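Local coordinates for protein replicative DNA helicase (PDB 4O1R) that contains an intein that probably excises itself from the host helicase by protein splicing, joining the flanking extein sequences, at residues A[50-55]-A[122-127]. Sequence-based numbering, arbitrary orientation.
Sequences NAFSTG and VFDLTV
F52 and D124 face each other as a hydrogen-bonded pair of an antiparallel β-sheet, a worked example of how two long strands of the all-β intein (Hint) fold are joined. F52 N donates to D124 O at 3.0 Å, and D124 N returns a bond to F52 O. The same carbonyl of D124 also lies over one face of the F52 ring, offset toward the rim. With chi1 at 51°, CG of F52 sits between its own backbone N and carbonyl carbon, and the ring leans across to the partner strand. There CZ rests 3.7 Å from D124 CB, ring and carboxylate planes turned 70° apart, while in one of the two conformers of T126, CG2 comes to the ring edge at CE1, 3.3 Å away.

On the other face of the sheet, A51 CB presses tightly on L125 CD2 (3.5 Å), and S53 CB meets the CE2 corner of the F123 ring. Beyond F52, T54 N binds V122 O, and G55 O accepts from V122 N at the end of the pairing.

Outside the pair, F133 of strand 132-135 packs on D124 and L125, whereas loop residues V26 and K23 touch F123. In that same conformer the T126 hydroxyl is hydrogen-bonded to S49 OG, and S53 OG is bonded to E121 OE2. Just past T126, V127 N is hydrogen-bonded to OD1 of N142, the chain's last residue. S53 OG, anti to its own backbone N, closes an ST turn by accepting from G55 N at 3.1 Å.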
loop_
_atom_site.group_PDB
_atom_site.type_symbol
_atom_site.label_atom_id
_atom_site.label_comp_id
_atom_site.label_asym_id
_atom_site.label_seq_id
_atom_site.Cartn_x
_atom_site.Cartn_y
_atom_site.Cartn_z
ATOM N N ASN A 50 -7.479 10.831 7.169
ATOM C CA ASN A 50 -7.277 11.819 6.106
ATOM C C ASN A 50 -6.949 11.080 4.818
ATOM O O ASN A 50 -6.243 10.074 4.855
ATOM C CB ASN A 50 -6.115 12.769 6.472
ATOM C CG ASN A 50 -6.165 14.092 5.725
ATOM O OD1 ASN A 50 -7.200 14.484 5.187
ATOM N ND2 ASN A 50 -5.036 14.802 5.713
ATOM N N ALA A 51 -7.446 11.594 3.698
ATOM C CA ALA A 51 -7.128 11.077 2.361
ATOM C C ALA A 51 -6.911 12.281 1.470
ATOM O O ALA A 51 -7.745 13.181 1.441
ATOM C CB ALA A 51 -8.268 10.209 1.830
ATOM N N PHE A 52 -5.785 12.308 0.749
ATOM C CA PHE A 52 -5.354 13.557 0.118
ATOM C C PHE A 52 -4.423 13.315 -1.060
ATOM O O PHE A 52 -3.739 12.291 -1.130
ATOM C CB PHE A 52 -4.645 14.444 1.163
ATOM C CG PHE A 52 -3.564 13.727 1.920
ATOM C CD1 PHE A 52 -3.857 12.997 3.080
ATOM C CD2 PHE A 52 -2.242 13.765 1.480
ATOM C CE1 PHE A 52 -2.867 12.315 3.762
ATOM C CE2 PHE A 52 -1.237 13.087 2.161
ATOM C CZ PHE A 52 -1.547 12.363 3.313
ATOM N N SER A 53 -4.391 14.294 -1.955
ATOM C CA SER A 53 -3.421 14.374 -3.036
ATOM C C SER A 53 -2.148 15.014 -2.528
ATOM O O SER A 53 -2.185 15.967 -1.741
ATOM C CB SER A 53 -4.002 15.262 -4.135
ATOM O OG SER A 53 -3.019 15.587 -5.096
ATOM N N THR A 54 -1.010 14.517 -2.996
ATOM C CA THR A 54 0.248 15.192 -2.690
ATOM C C THR A 54 0.868 15.840 -3.929
ATOM O O THR A 54 2.014 16.295 -3.883
ATOM C CB THR A 54 1.281 14.270 -2.018
ATOM O OG1 THR A 54 1.600 13.206 -2.910
ATOM C CG2 THR A 54 0.748 13.691 -0.716
ATOM N N GLY A 55 0.110 15.910 -5.018
ATOM C CA GLY A 55 0.598 16.545 -6.250
ATOM C C GLY A 55 0.953 15.518 -7.305
ATOM O O GLY A 55 0.566 14.350 -7.199
ATOM N N VAL A 122 -0.703 11.810 -7.358
ATOM C CA VAL A 122 -0.575 10.719 -6.396
ATOM C C VAL A 122 -1.253 11.084 -5.079
ATOM O O VAL A 122 -1.460 12.267 -4.777
ATOM C CB VAL A 122 0.902 10.288 -6.188
ATOM C CG1 VAL A 122 1.455 9.665 -7.449
ATOM C CG2 VAL A 122 1.755 11.456 -5.754
ATOM N N PHE A 123 -1.610 10.052 -4.314
ATOM C CA PHE A 123 -2.527 10.170 -3.183
ATOM C C PHE A 123 -2.055 9.324 -2.028
ATOM O O PHE A 123 -1.359 8.320 -2.203
ATOM C CB PHE A 123 -3.928 9.693 -3.606
ATOM C CG PHE A 123 -4.489 10.449 -4.771
ATOM C CD1 PHE A 123 -4.174 10.077 -6.081
ATOM C CD2 PHE A 123 -5.319 11.546 -4.568
ATOM C CE1 PHE A 123 -4.671 10.789 -7.170
ATOM C CE2 PHE A 123 -5.827 12.253 -5.653
ATOM C CZ PHE A 123 -5.506 11.871 -6.951
ATOM N N ASP A 124 -2.485 9.708 -0.838
ATOM C CA ASP A 124 -2.124 8.958 0.355
ATOM C C ASP A 124 -3.259 9.008 1.364
ATOM O O ASP A 124 -4.173 9.843 1.263
ATOM C CB ASP A 124 -0.829 9.545 0.955
ATOM C CG ASP A 124 -0.169 8.636 1.991
ATOM O OD1 ASP A 124 -0.399 7.403 1.980
ATOM O OD2 ASP A 124 0.615 9.166 2.809
ATOM N N LEU A 125 -3.181 8.076 2.316
ATOM C CA LEU A 125 -4.091 7.991 3.455
ATOM C C LEU A 125 -3.291 8.096 4.722
ATOM O O LEU A 125 -2.202 7.540 4.810
ATOM C CB LEU A 125 -4.802 6.639 3.482
ATOM C CG LEU A 125 -5.550 6.166 2.241
ATOM C CD1 LEU A 125 -6.227 4.823 2.498
ATOM C CD2 LEU A 125 -6.570 7.198 1.815
ATOM N N THR A 126 -3.847 8.773 5.714
ATOM C CA THR A 126 -3.263 8.766 7.058
ATOM C C THR A 126 -4.025 7.775 7.915
ATOM O O THR A 126 -5.262 7.846 8.019
ATOM C CB THR A 126 -3.330 10.149 7.696
ATOM O OG1 THR A 126 -4.692 10.557 7.835
ATOM C CG2 THR A 126 -2.600 11.147 6.842
ATOM N N VAL A 127 -3.277 6.846 8.502
ATOM C CA VAL A 127 -3.813 5.807 9.379
ATOM C C VAL A 127 -3.121 5.993 10.743
ATOM O O VAL A 127 -2.039 5.446 10.978
ATOM C CB VAL A 127 -3.568 4.397 8.785
ATOM C CG1 VAL A 127 -4.114 3.304 9.692
ATOM C CG2 VAL A 127 -4.172 4.282 7.370
#